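Local coordinates for ThiJ/PfpI family protein (Pseudomonas syringae pv. tomato, PDB 3EWN) that is of unknown function but belongs to the ThiJ/PfpI (DJ-1/PfpI) family, whose fold relates it to class I glutamine amidotransferase domains, at residues G138-S143 / R162-R167; R148-G153 / K236-A241; K17-G22 / E188-T193; D23-M28 / T80-L85. All blocks are in the same frame, centred on the assembly; numbering follows the deposited sequence.

Contact 1 of 4, residues G138-S143 / R162-R167; sequences GYKATS and RVVRDR
R167 lays its guanidinium on the ring of Y139 as an offset stack, the two planes being only 14° apart. CZ of R167 is 3.8 Å from the centroid of the Y139 ring, which satisfies a cation-pi geometry. CE1 of Y139 lies over the middle of the guanidinium, whereas NH1 of R167 is displaced toward the rim of the ring.

The ionic part is a side-on grip within 162-167: NE of R167 meets OD1 of D166 at 2.8 Å, while NH1 of R167 takes OD2 of D166. OD1 is approached 45° out of the carboxylate plane. This bidentate pair limits rotation of the group stacked on Y139.

Among the hydrogen bonds, K140 N gives a 2.8 Å bond to D166 OD2, which accepts through its anti lone pair, the one away from OD1; OD2 therefore serves two donors. CG of D166 is anti to its backbone N (chi1 -180°), on a CB that already points toward 138-143. R167 NH1 adds a weak 3.1 Å bond to G138 O. A water lies 2.8 Å from K140 O and 3.2 Å from V164 O.

Apolar contact centres on V164, whose CG2 approaches T142 CB to 3.7 Å while CG1 lies against the K140 carbonyl. T142 OG1 bonds to A161 O.

In this DJ-1/PfpI fold, strand 163-166 thus meets 140-141 without backbone pairing, linked through the D166 carboxylate and the water. It ends the mixed sheet within this chain, beside strand 169-172, whose T171 both V164 and A141 touch. Strand 140-141 pairs instead with 157-158, and R162 reaches D180 on helix 177-189.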
loop_
_atom_site.group_PDB
_atom_site.type_symbol
_atom_site.label_atom_id
_atom_site.label_comp_id
_atom_site.label_asym_id
_atom_site.label_seq_id
_atom_site.Cartn_x
_atom_site.Cartn_y
_atom_site.Cartn_z
ATOM N N GLY A 138 -28.357 -2.075 -9.615
ATOM C CA GLY A 138 -29.187 -1.913 -8.434
ATOM C C GLY A 138 -28.421 -2.000 -7.124
ATOM O O GLY A 138 -29.024 -2.039 -6.055
ATOM N N TYR A 139 -27.094 -2.020 -7.204
ATOM C CA TYR A 139 -26.251 -2.121 -6.012
ATOM C C TYR A 139 -25.677 -0.794 -5.550
ATOM O O TYR A 139 -25.248 0.023 -6.363
ATOM C CB TYR A 139 -25.075 -3.066 -6.277
ATOM C CG TYR A 139 -25.455 -4.519 -6.363
ATOM C CD1 TYR A 139 -25.477 -5.319 -5.225
ATOM C CD2 TYR A 139 -25.831 -5.087 -7.581
ATOM C CE1 TYR A 139 -25.869 -6.655 -5.296
ATOM C CE2 TYR A 139 -26.221 -6.407 -7.665
ATOM C CZ TYR A 139 -26.240 -7.187 -6.522
ATOM O OH TYR A 139 -26.633 -8.499 -6.611
ATOM N N LYS A 140 -25.671 -0.581 -4.236
ATOM C CA LYS A 140 -25.076 0.625 -3.681
ATOM C C LYS A 140 -23.576 0.390 -3.803
ATOM O O LYS A 140 -23.101 -0.736 -3.640
ATOM C CB LYS A 140 -25.450 0.788 -2.202
ATOM C CG LYS A 140 -26.863 1.262 -1.963
ATOM C CD LYS A 140 -27.219 1.199 -0.481
ATOM C CE LYS A 140 -26.284 2.039 0.373
ATOM N NZ LYS A 140 -26.607 1.891 1.823
ATOM N N ALA A 141 -22.830 1.444 -4.097
ATOM C CA ALA A 141 -21.388 1.312 -4.231
ATOM C C ALA A 141 -20.728 2.672 -4.153
ATOM O O ALA A 141 -21.344 3.691 -4.465
ATOM C CB ALA A 141 -21.044 0.636 -5.557
ATOM N N THR A 142 -19.472 2.683 -3.725
ATOM C CA THR A 142 -18.725 3.925 -3.621
ATOM C C THR A 142 -17.573 3.887 -4.618
ATOM O O THR A 142 -17.449 2.944 -5.396
ATOM C CB THR A 142 -18.193 4.142 -2.182
ATOM O OG1 THR A 142 -17.554 5.424 -2.099
ATOM C CG2 THR A 142 -17.197 3.063 -1.803
ATOM N N SER A 143 -16.738 4.917 -4.607
ATOM C CA SER A 143 -15.608 4.985 -5.527
ATOM C C SER A 143 -14.770 6.180 -5.095
ATOM O O SER A 143 -15.006 6.747 -4.031
ATOM C CB SER A 143 -16.124 5.202 -6.952
ATOM O OG SER A 143 -15.107 4.995 -7.917
ATOM N N ARG A 162 -16.872 5.475 3.106
ATOM C CA ARG A 162 -15.534 4.965 2.823
ATOM C C ARG A 162 -15.573 3.502 2.390
ATOM O O ARG A 162 -14.785 3.067 1.546
ATOM C CB ARG A 162 -14.647 5.125 4.056
ATOM C CG ARG A 162 -13.163 4.967 3.768
ATOM C CD ARG A 162 -12.351 5.439 4.955
ATOM N NE ARG A 162 -10.910 5.313 4.763
ATOM C CZ ARG A 162 -10.188 6.059 3.931
ATOM N NH1 ARG A 162 -10.763 6.994 3.185
ATOM N NH2 ARG A 162 -8.873 5.900 3.880
ATOM N N VAL A 163 -16.490 2.748 2.985
ATOM C CA VAL A 163 -16.671 1.339 2.657
ATOM C C VAL A 163 -18.169 1.094 2.567
ATOM O O VAL A 163 -18.909 1.420 3.491
ATOM C CB VAL A 163 -16.078 0.408 3.738
ATOM C CG1 VAL A 163 -16.349 -1.046 3.374
ATOM C CG2 VAL A 163 -14.580 0.650 3.871
ATOM N N VAL A 164 -18.611 0.526 1.451
ATOM C CA VAL A 164 -20.031 0.263 1.248
ATOM C C VAL A 164 -20.299 -1.203 0.952
ATOM O O VAL A 164 -19.648 -1.799 0.092
ATOM C CB VAL A 164 -20.585 1.095 0.060
ATOM C CG1 VAL A 164 -22.053 0.747 -0.186
ATOM C CG2 VAL A 164 -20.428 2.576 0.342
ATOM N N ARG A 165 -21.244 -1.790 1.682
ATOM C CA ARG A 165 -21.608 -3.171 1.431
ATOM C C ARG A 165 -23.087 -3.274 1.098
ATOM O O ARG A 165 -23.930 -2.708 1.780
ATOM C CB ARG A 165 -21.310 -4.076 2.629
ATOM C CG ARG A 165 -21.744 -5.511 2.341
ATOM C CD ARG A 165 -21.423 -6.500 3.447
ATOM N NE ARG A 165 -21.851 -7.840 3.047
ATOM C CZ ARG A 165 -21.702 -8.932 3.788
ATOM N NH1 ARG A 165 -21.132 -8.856 4.982
ATOM N NH2 ARG A 165 -22.120 -10.105 3.327
ATOM N N ASP A 166 -23.389 -3.983 0.022
ATOM C CA ASP A 166 -24.766 -4.198 -0.398
ATOM C C ASP A 166 -24.784 -5.652 -0.844
ATOM O O ASP A 166 -24.288 -5.984 -1.922
ATOM C CB ASP A 166 -25.122 -3.277 -1.561
ATOM C CG ASP A 166 -26.554 -3.457 -2.035
ATOM O OD1 ASP A 166 -27.252 -4.362 -1.526
ATOM O OD2 ASP A 166 -26.977 -2.696 -2.926
ATOM N N ARG A 167 -25.354 -6.514 -0.011
ATOM C CA ARG A 167 -25.395 -7.931 -0.310
ATOM C C ARG A 167 -23.952 -8.416 -0.466
ATOM O O ARG A 167 -23.141 -8.229 0.442
ATOM C CB ARG A 167 -26.234 -8.174 -1.570
ATOM C CG ARG A 167 -27.742 -8.084 -1.290
ATOM C CD ARG A 167 -28.541 -7.815 -2.557
ATOM N NE ARG A 167 -28.407 -6.425 -2.982
ATOM C CZ ARG A 167 -28.831 -5.958 -4.149
ATOM N NH1 ARG A 167 -28.667 -4.675 -4.447
ATOM N NH2 ARG A 167 -29.411 -6.777 -5.023
HETATM O O HOH W 1 -20.605 -1.856 -2.915
#

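Contact 2 of 4, residues R148-G153 / K236-A241; sequences RDALAG and KADALA
A150, in the 3-10 segment 149-153, packs against A237, D238 and A241 at the end of the C-terminal helix 231-240, a helix-to-helix contact built on small residues. The segment's character follows from its i to i-3 bonds, such as G153 N to A150 O, whereas L240 N and A241 N bond four residues back. Small residues permit a close approach: the CA atoms of A150 and D238 are 4.8 Å apart, and those of G153 and A241 4.6 Å.

The methyl of A150 points toward 236-241. Its CB lies 4.0 Å from A237 CB and 4.2 Å from A241 CB, one helical turn further on. D238 closes over the same methyl, OD1 standing 3.4 Å from A150 CB, although the CB of D238 is not itself aimed at A150. In return, A241 CB presses on A150 O at 3.0 Å, a tight carbon-oxygen approach. G153, lacking a side chain, brings CA to 3.3 Å from A241 O as a CA-H...O contact with 134° at the hydrogen. No conventional hydrogen bond spans the segments; they meet through methyls, one carboxylate oxygen and backbone atoms.

Behind 148-153, L151 packs on S127 and L128 of helix 126-132, and D149 and A152 touch P158 of strand 157-158. On the other flank, K236 forms a salt bridge with D95 and, with L240, touches L98 of helix 95-100.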
loop_
_atom_site.group_PDB
_atom_site.type_symbol
_atom_site.label_atom_id
_atom_site.label_comp_id
_atom_site.label_asym_id
_atom_site.label_seq_id
_atom_site.Cartn_x
_atom_site.Cartn_y
_atom_site.Cartn_z
ATOM N N ARG A 148 -17.378 9.021 -8.320
ATOM C CA ARG A 148 -18.424 8.267 -7.635
ATOM C C ARG A 148 -19.805 8.375 -8.292
ATOM O O ARG A 148 -20.493 7.368 -8.485
ATOM C CB ARG A 148 -18.509 8.721 -6.174
ATOM C CG ARG A 148 -19.372 7.834 -5.301
ATOM C CD ARG A 148 -19.354 8.295 -3.847
ATOM N NE ARG A 148 -19.969 9.610 -3.687
ATOM C CZ ARG A 148 -19.318 10.703 -3.301
ATOM N NH1 ARG A 148 -18.021 10.653 -3.026
ATOM N NH2 ARG A 148 -19.967 11.853 -3.197
ATOM N N ASP A 149 -20.214 9.589 -8.645
ATOM C CA ASP A 149 -21.528 9.769 -9.251
ATOM C C ASP A 149 -21.691 9.108 -10.611
ATOM O O ASP A 149 -22.810 8.791 -11.014
ATOM C CB ASP A 149 -21.872 11.255 -9.355
ATOM C CG ASP A 149 -22.149 11.876 -8.005
ATOM O OD1 ASP A 149 -22.831 11.225 -7.186
ATOM O OD2 ASP A 149 -21.695 13.010 -7.765
ATOM N N ALA A 150 -20.586 8.893 -11.318
ATOM C CA ALA A 150 -20.651 8.259 -12.630
ATOM C C ALA A 150 -21.254 6.859 -12.539
ATOM O O ALA A 150 -21.872 6.380 -13.491
ATOM C CB ALA A 150 -19.249 8.185 -13.250
ATOM N N LEU A 151 -21.085 6.214 -11.386
ATOM C CA LEU A 151 -21.584 4.859 -11.172
ATOM C C LEU A 151 -23.070 4.678 -11.477
ATOM O O LEU A 151 -23.498 3.589 -11.863
ATOM C CB LEU A 151 -21.302 4.415 -9.732
ATOM C CG LEU A 151 -19.825 4.289 -9.349
ATOM C CD1 LEU A 151 -19.708 3.984 -7.860
ATOM C CD2 LEU A 151 -19.170 3.192 -10.192
ATOM N N ALA A 152 -23.847 5.743 -11.302
ATOM C CA ALA A 152 -25.285 5.700 -11.566
ATOM C C ALA A 152 -25.569 5.270 -13.004
ATOM O O ALA A 152 -26.599 4.657 -13.291
ATOM C CB ALA A 152 -25.904 7.076 -11.298
ATOM N N GLY A 153 -24.649 5.601 -13.904
ATOM C CA GLY A 153 -24.819 5.247 -15.301
ATOM C C GLY A 153 -24.763 3.753 -15.548
ATOM O O GLY A 153 -25.240 3.273 -16.576
ATOM N N LYS A 236 -14.554 12.153 -18.214
ATOM C CA LYS A 236 -14.366 10.905 -18.957
ATOM C C LYS A 236 -15.071 9.741 -18.272
ATOM O O LYS A 236 -15.542 8.815 -18.937
ATOM C CB LYS A 236 -12.875 10.600 -19.123
ATOM C CG LYS A 236 -12.184 11.539 -20.103
ATOM C CD LYS A 236 -10.669 11.475 -19.992
ATOM C CE LYS A 236 -10.119 10.144 -20.450
ATOM N NZ LYS A 236 -8.634 10.204 -20.566
ATOM N N ALA A 237 -15.135 9.783 -16.942
ATOM C CA ALA A 237 -15.821 8.739 -16.191
ATOM C C ALA A 237 -17.310 8.833 -16.506
ATOM O O ALA A 237 -17.956 7.829 -16.788
ATOM C CB ALA A 237 -15.587 8.916 -14.696
ATOM N N ASP A 238 -17.858 10.045 -16.458
ATOM C CA ASP A 238 -19.272 10.231 -16.765
ATOM C C ASP A 238 -19.569 9.749 -18.183
ATOM O O ASP A 238 -20.596 9.122 -18.425
ATOM C CB ASP A 238 -19.678 11.703 -16.636
ATOM C CG ASP A 238 -19.811 12.152 -15.190
ATOM O OD1 ASP A 238 -20.069 11.297 -14.314
ATOM O OD2 ASP A 238 -19.681 13.369 -14.932
ATOM N N ALA A 239 -18.669 10.041 -19.119
ATOM C CA ALA A 239 -18.859 9.623 -20.505
ATOM C C ALA A 239 -18.860 8.101 -20.603
ATOM O O ALA A 239 -19.673 7.510 -21.316
ATOM C CB ALA A 239 -17.752 10.211 -21.394
ATOM N N LEU A 240 -17.936 7.472 -19.883
ATOM C CA LEU A 240 -17.821 6.019 -19.870
ATOM C C LEU A 240 -19.121 5.394 -19.369
ATOM O O LEU A 240 -19.551 4.350 -19.859
ATOM C CB LEU A 240 -16.675 5.591 -18.947
ATOM C CG LEU A 240 -16.500 4.087 -18.724
ATOM C CD1 LEU A 240 -15.800 3.475 -19.923
ATOM C CD2 LEU A 240 -15.684 3.841 -17.460
ATOM N N ALA A 241 -19.739 6.038 -18.385
ATOM C CA ALA A 241 -20.975 5.536 -17.798
ATOM C C ALA A 241 -22.200 5.858 -18.646
ATOM O O ALA A 241 -23.326 5.568 -18.251
ATOM C CB ALA A 241 -21.146 6.095 -16.392
#

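Contact 3 of 4, residues K17-G22 / E188-T193; sequences KVPWMG and ELRDQT
R190 and P19 slide past each other in opposite directions, R190 CB passing P19 CG at 3.8 Å. The arginine chain then bends at chi2 (-57°), which brings CD near P19 O. NH1 of R190 bonds to P19 O at 3.1 Å, with the oxygen tilted 27° from the guanidinium plane. The same nitrogen makes a weak 2.8 Å bond to W20 O, which lies near that plane. One face of the guanidinium is covered by backbone: G22 CA is 3.1 Å from R190 NH2, and M21 C lies over the same face. The absence of a side chain on G22 makes room for this approach.

P19 is the centre of an inverse gamma turn, closed by a 2.8 Å bond from W20 N to V18 O; P19 O and the next carbonyl, W20 O, both reach R190 NH1. R190 NE forms a salt bridge with E24, and NH2 bonds to M50 O, so all three guanidinium nitrogens have partners.

D191 crosses P19 obliquely, OD2 coming to 3.2 Å from P19 CD. D191 is the N-cap of helix 192-201, and its OD1 accepts from Y194 N. Beyond it V18 and T193 meet by their CG2 methyls at 3.8 Å, while V18 CG1 lies over the centre of the W20 ring.

The segment before strand 25-29 thus spans the junction of helices 177-189 and 192-201; W20 also touches C197, and Q192 packs on F210 of the second subunit.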
loop_
_atom_site.group_PDB
_atom_site.type_symbol
_atom_site.label_atom_id
_atom_site.label_comp_id
_atom_site.label_asym_id
_atom_site.label_seq_id
_atom_site.Cartn_x
_atom_site.Cartn_y
_atom_site.Cartn_z
ATOM N N LYS A 17 -10.478 -21.160 19.061
ATOM C CA LYS A 17 -11.619 -21.143 18.149
ATOM C C LYS A 17 -11.480 -20.193 16.962
ATOM O O LYS A 17 -12.355 -20.149 16.100
ATOM C CB LYS A 17 -12.903 -20.817 18.915
ATOM C CG LYS A 17 -13.326 -21.909 19.893
ATOM C CD LYS A 17 -14.568 -21.510 20.672
ATOM C CE LYS A 17 -14.330 -20.233 21.462
ATOM N NZ LYS A 17 -13.194 -20.360 22.417
ATOM N N VAL A 18 -10.389 -19.434 16.919
ATOM C CA VAL A 18 -10.160 -18.514 15.808
ATOM C C VAL A 18 -9.929 -19.337 14.541
ATOM O O VAL A 18 -9.156 -20.293 14.553
ATOM C CB VAL A 18 -8.905 -17.635 16.052
ATOM C CG1 VAL A 18 -8.645 -16.748 14.844
ATOM C CG2 VAL A 18 -9.087 -16.799 17.308
ATOM N N PRO A 19 -10.606 -18.988 13.435
ATOM C CA PRO A 19 -10.417 -19.744 12.192
ATOM C C PRO A 19 -9.090 -19.401 11.507
ATOM O O PRO A 19 -9.057 -18.681 10.508
ATOM C CB PRO A 19 -11.636 -19.344 11.360
ATOM C CG PRO A 19 -11.896 -17.944 11.806
ATOM C CD PRO A 19 -11.714 -18.026 13.303
ATOM N N TRP A 20 -7.999 -19.928 12.056
ATOM C CA TRP A 20 -6.662 -19.672 11.526
ATOM C C TRP A 20 -6.490 -20.078 10.069
ATOM O O TRP A 20 -5.893 -19.341 9.284
ATOM C CB TRP A 20 -5.610 -20.387 12.383
ATOM C CG TRP A 20 -5.568 -19.874 13.787
ATOM C CD1 TRP A 20 -5.867 -20.565 14.928
ATOM C CD2 TRP A 20 -5.275 -18.534 14.194
ATOM N NE1 TRP A 20 -5.783 -19.733 16.021
ATOM C CE2 TRP A 20 -5.420 -18.482 15.597
ATOM C CE3 TRP A 20 -4.906 -17.370 13.505
ATOM C CZ2 TRP A 20 -5.211 -17.308 16.327
ATOM C CZ3 TRP A 20 -4.699 -16.203 14.231
ATOM C CH2 TRP A 20 -4.854 -16.181 15.630
HETATM N N MSE A 21 -7.009 -21.252 9.718
HETATM C CA MSE A 21 -6.905 -21.763 8.354
HETATM C C MSE A 21 -8.129 -21.476 7.500
HETATM O O MSE A 21 -9.258 -21.441 7.986
HETATM C CB MSE A 21 -6.656 -23.276 8.359
HETATM C CG MSE A 21 -5.209 -23.700 8.519
HETATM SE SE MSE A 21 -4.086 -23.051 7.084
HETATM C CE MSE A 21 -5.064 -23.722 5.606
ATOM N N GLY A 22 -7.882 -21.275 6.210
ATOM C CA GLY A 22 -8.950 -21.003 5.270
ATOM C C GLY A 22 -8.548 -21.519 3.904
ATOM O O GLY A 22 -7.424 -21.986 3.725
ATOM N N GLU A 188 -14.800 -10.520 7.784
ATOM C CA GLU A 188 -15.924 -11.152 7.087
ATOM C C GLU A 188 -15.579 -12.593 6.724
ATOM O O GLU A 188 -16.375 -13.508 6.940
ATOM C CB GLU A 188 -16.253 -10.367 5.812
ATOM C CG GLU A 188 -17.282 -11.011 4.874
ATOM C CD GLU A 188 -18.662 -11.139 5.498
ATOM O OE1 GLU A 188 -18.969 -10.369 6.430
ATOM O OE2 GLU A 188 -19.451 -11.993 5.044
ATOM N N LEU A 189 -14.382 -12.785 6.182
ATOM C CA LEU A 189 -13.917 -14.106 5.765
ATOM C C LEU A 189 -13.557 -15.048 6.918
ATOM O O LEU A 189 -13.798 -16.256 6.842
ATOM C CB LEU A 189 -12.724 -13.946 4.817
ATOM C CG LEU A 189 -13.082 -13.222 3.514
ATOM C CD1 LEU A 189 -11.815 -12.885 2.731
ATOM C CD2 LEU A 189 -14.015 -14.095 2.688
ATOM N N ARG A 190 -12.975 -14.503 7.980
ATOM C CA ARG A 190 -12.601 -15.306 9.142
ATOM C C ARG A 190 -13.453 -14.797 10.301
ATOM O O ARG A 190 -14.642 -15.094 10.360
ATOM C CB ARG A 190 -11.103 -15.148 9.426
ATOM C CG ARG A 190 -10.208 -15.586 8.259
ATOM C CD ARG A 190 -10.463 -17.035 7.854
ATOM N NE ARG A 190 -9.705 -17.419 6.662
ATOM C CZ ARG A 190 -8.431 -17.799 6.660
ATOM N NH1 ARG A 190 -7.742 -17.865 7.794
ATOM N NH2 ARG A 190 -7.836 -18.098 5.513
ATOM N N ASP A 191 -12.863 -14.050 11.227
ATOM C CA ASP A 191 -13.646 -13.474 12.318
ATOM C C ASP A 191 -12.967 -12.199 12.802
ATOM O O ASP A 191 -11.902 -11.843 12.308
ATOM C CB ASP A 191 -13.883 -14.481 13.466
ATOM C CG ASP A 191 -12.644 -14.767 14.297
ATOM O OD1 ASP A 191 -11.598 -14.115 14.104
ATOM O OD2 ASP A 191 -12.734 -15.660 15.169
ATOM N N GLN A 192 -13.579 -11.498 13.747
ATOM C CA GLN A 192 -12.998 -10.244 14.211
ATOM C C GLN A 192 -11.644 -10.385 14.887
ATOM O O GLN A 192 -10.775 -9.523 14.740
ATOM C CB GLN A 192 -13.961 -9.529 15.157
ATOM C CG GLN A 192 -13.479 -8.141 15.534
ATOM C CD GLN A 192 -14.519 -7.349 16.287
ATOM O OE1 GLN A 192 -15.713 -7.476 16.028
ATOM N NE2 GLN A 192 -14.069 -6.502 17.207
ATOM N N THR A 193 -11.457 -11.465 15.634
ATOM C CA THR A 193 -10.189 -11.667 16.319
ATOM C C THR A 193 -9.050 -11.811 15.315
ATOM O O THR A 193 -7.957 -11.275 15.520
ATOM C CB THR A 193 -10.228 -12.911 17.209
ATOM O OG1 THR A 193 -11.297 -12.779 18.155
ATOM C CG2 THR A 193 -8.909 -13.066 17.961
#

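Contact 4 of 4, residues D23-M28 / T80-L85; sequences DEQIAM and TCPRDL
OE1 of Q25 is hydrogen-bonded to Y55 OH and lies 4.4 Å from P82 CG across the contact; on the same amide, NE2 gives D23 O a weak bond of 3.3 Å. Q25 begins strand 25-29, an interior strand of the mainly parallel sheet of the alpha/beta DJ-1/PfpI fold, parallel to its neighbours 53-58 and 87-90. Segment 80-85 is the irregular lead into strand 87-90.

No hydrogen bond joins the two segments directly; the backbone of Q25 pairs instead with T86 and V87, just beyond L85. The contact itself is van der Waals: Q25 CB is 4.2 Å from D84 O, and Q25 O is 3.7 Å from L85 C. The carboxylate of D84 turns elsewhere, to a salt bridge with R116.

A27, two residues along the strand, points its methyl to the same side as Q25. There it meets C81 and L85, with C81 SG 3.7 Å from A27 CB. L85 has CG anti to its carbonyl carbon (chi1 -57°), which puts CG on the side of A27. Of its methyls, CD2 of L85 stays 3.8 Å from A27 CB, but CD1 closes to 3.4 Å from that carbon, tighter than usual carbon-carbon contact.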
loop_
_atom_site.group_PDB
_atom_site.type_symbol
_atom_site.label_atom_id
_atom_site.label_comp_id
_atom_site.label_asym_id
_atom_site.label_seq_id
_atom_site.Cartn_x
_atom_site.Cartn_y
_atom_site.Cartn_z
ATOM N N ASP A 23 -9.452 -21.435 2.934
ATOM C CA ASP A 23 -9.157 -21.920 1.590
ATOM C C ASP A 23 -9.725 -20.981 0.532
ATOM O O ASP A 23 -10.133 -21.417 -0.546
ATOM C CB ASP A 23 -9.744 -23.320 1.411
ATOM C CG ASP A 23 -11.262 -23.318 1.401
ATOM O OD1 ASP A 23 -11.868 -22.566 2.193
ATOM O OD2 ASP A 23 -11.852 -24.078 0.606
ATOM N N GLU A 24 -9.737 -19.687 0.840
ATOM C CA GLU A 24 -10.272 -18.697 -0.085
ATOM C C GLU A 24 -9.499 -18.600 -1.396
ATOM O O GLU A 24 -8.277 -18.753 -1.431
ATOM C CB GLU A 24 -10.303 -17.309 0.571
ATOM C CG GLU A 24 -11.180 -17.214 1.813
ATOM C CD GLU A 24 -10.422 -17.482 3.103
ATOM O OE1 GLU A 24 -9.275 -17.976 3.051
ATOM O OE2 GLU A 24 -10.985 -17.198 4.181
ATOM N N GLN A 25 -10.234 -18.344 -2.473
ATOM C CA GLN A 25 -9.661 -18.172 -3.804
ATOM C C GLN A 25 -9.928 -16.704 -4.098
ATOM O O GLN A 25 -11.075 -16.309 -4.281
ATOM C CB GLN A 25 -10.392 -19.046 -4.823
ATOM C CG GLN A 25 -10.316 -20.535 -4.527
ATOM C CD GLN A 25 -8.895 -21.049 -4.518
ATOM O OE1 GLN A 25 -8.127 -20.796 -5.446
ATOM N NE2 GLN A 25 -8.535 -21.783 -3.467
ATOM N N ILE A 26 -8.867 -15.909 -4.154
ATOM C CA ILE A 26 -8.995 -14.473 -4.357
ATOM C C ILE A 26 -8.319 -13.991 -5.632
ATOM O O ILE A 26 -7.105 -14.131 -5.786
ATOM C CB ILE A 26 -8.389 -13.727 -3.139
ATOM C CG1 ILE A 26 -9.126 -14.153 -1.865
ATOM C CG2 ILE A 26 -8.468 -12.224 -3.336
ATOM C CD1 ILE A 26 -8.431 -13.761 -0.572
ATOM N N ALA A 27 -9.105 -13.421 -6.542
ATOM C CA ALA A 27 -8.557 -12.912 -7.794
ATOM C C ALA A 27 -8.525 -11.387 -7.776
ATOM O O ALA A 27 -9.553 -10.737 -7.584
ATOM C CB ALA A 27 -9.392 -13.403 -8.977
HETATM N N MSE A 28 -7.337 -10.825 -7.987
HETATM C CA MSE A 28 -7.160 -9.380 -7.996
HETATM C C MSE A 28 -6.689 -8.927 -9.374
HETATM O O MSE A 28 -5.596 -9.268 -9.814
HETATM C CB MSE A 28 -6.144 -8.982 -6.923
HETATM C CG MSE A 28 -6.499 -9.524 -5.529
HETATM SE SE MSE A 28 -5.291 -9.021 -4.115
HETATM C CE MSE A 28 -6.026 -7.315 -3.673
ATOM N N THR A 80 -6.288 -18.444 -17.213
ATOM C CA THR A 80 -5.827 -19.344 -16.160
ATOM C C THR A 80 -6.398 -19.038 -14.776
ATOM O O THR A 80 -6.171 -19.785 -13.825
ATOM C CB THR A 80 -4.282 -19.368 -16.075
ATOM O OG1 THR A 80 -3.789 -18.058 -15.770
ATOM C CG2 THR A 80 -3.688 -19.838 -17.404
ATOM N N CYS A 81 -7.135 -17.941 -14.655
ATOM C CA CYS A 81 -7.739 -17.597 -13.371
ATOM C C CYS A 81 -8.871 -18.586 -13.091
ATOM O O CYS A 81 -9.661 -18.890 -13.982
ATOM C CB CYS A 81 -8.306 -16.178 -13.414
ATOM S SG CYS A 81 -9.132 -15.656 -11.891
ATOM N N PRO A 82 -8.955 -19.110 -11.857
ATOM C CA PRO A 82 -10.023 -20.060 -11.520
ATOM C C PRO A 82 -11.410 -19.537 -11.902
ATOM O O PRO A 82 -11.651 -18.326 -11.894
ATOM C CB PRO A 82 -9.865 -20.227 -10.013
ATOM C CG PRO A 82 -8.378 -20.144 -9.837
ATOM C CD PRO A 82 -7.996 -18.980 -10.745
ATOM N N ARG A 83 -12.316 -20.454 -12.231
ATOM C CA ARG A 83 -13.679 -20.100 -12.620
ATOM C C ARG A 83 -14.546 -19.640 -11.449
ATOM O O ARG A 83 -15.310 -18.684 -11.577
ATOM C CB ARG A 83 -14.352 -21.295 -13.298
ATOM C CG ARG A 83 -13.784 -21.648 -14.664
ATOM C CD ARG A 83 -14.599 -21.011 -15.772
ATOM N NE ARG A 83 -15.987 -21.466 -15.737
ATOM C CZ ARG A 83 -16.961 -20.962 -16.488
ATOM N NH1 ARG A 83 -16.705 -19.979 -17.343
ATOM N NH2 ARG A 83 -18.195 -21.438 -16.380
ATOM N N ASP A 84 -14.443 -20.338 -10.321
ATOM C CA ASP A 84 -15.224 -19.994 -9.135
ATOM C C ASP A 84 -14.304 -19.389 -8.080
ATOM O O ASP A 84 -13.355 -20.029 -7.633
ATOM C CB ASP A 84 -15.921 -21.236 -8.576
ATOM C CG ASP A 84 -16.830 -21.904 -9.592
ATOM O OD1 ASP A 84 -17.135 -21.286 -10.634
ATOM O OD2 ASP A 84 -17.251 -23.051 -9.343
ATOM N N LEU A 85 -14.600 -18.156 -7.680
ATOM C CA LEU A 85 -13.782 -17.438 -6.708
ATOM C C LEU A 85 -14.513 -17.058 -5.429
ATOM O O LEU A 85 -15.736 -16.930 -5.412
ATOM C CB LEU A 85 -13.256 -16.153 -7.348
ATOM C CG LEU A 85 -12.450 -16.301 -8.639
ATOM C CD1 LEU A 85 -12.423 -14.969 -9.383
ATOM C CD2 LEU A 85 -11.045 -16.776 -8.311
#

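How the contacts relate
Contact 2 is buried, contacts 1 and 4 are partly buried, and contact 3 lies at the surface. Their chemistry differs accordingly: contacts 2 and 4 rely on close apolar and backbone approach, whereas contacts 1 and 3 each turn on an arginine gripping carbonyl or carboxylate oxygens. Contacts 1 and 4 each bring one strand of the same mixed sheet, 163-166 at its end and 25-29 inside, against a segment outside it; their nearest atoms are about 13 Å apart. Contact 3 links to both through salt bridges, R190 to E24 and E188 to R165. L151 of contact 2 packs on T142 of contact 1. Contacts 2 and 3 lie on opposite sides of the chain's centre.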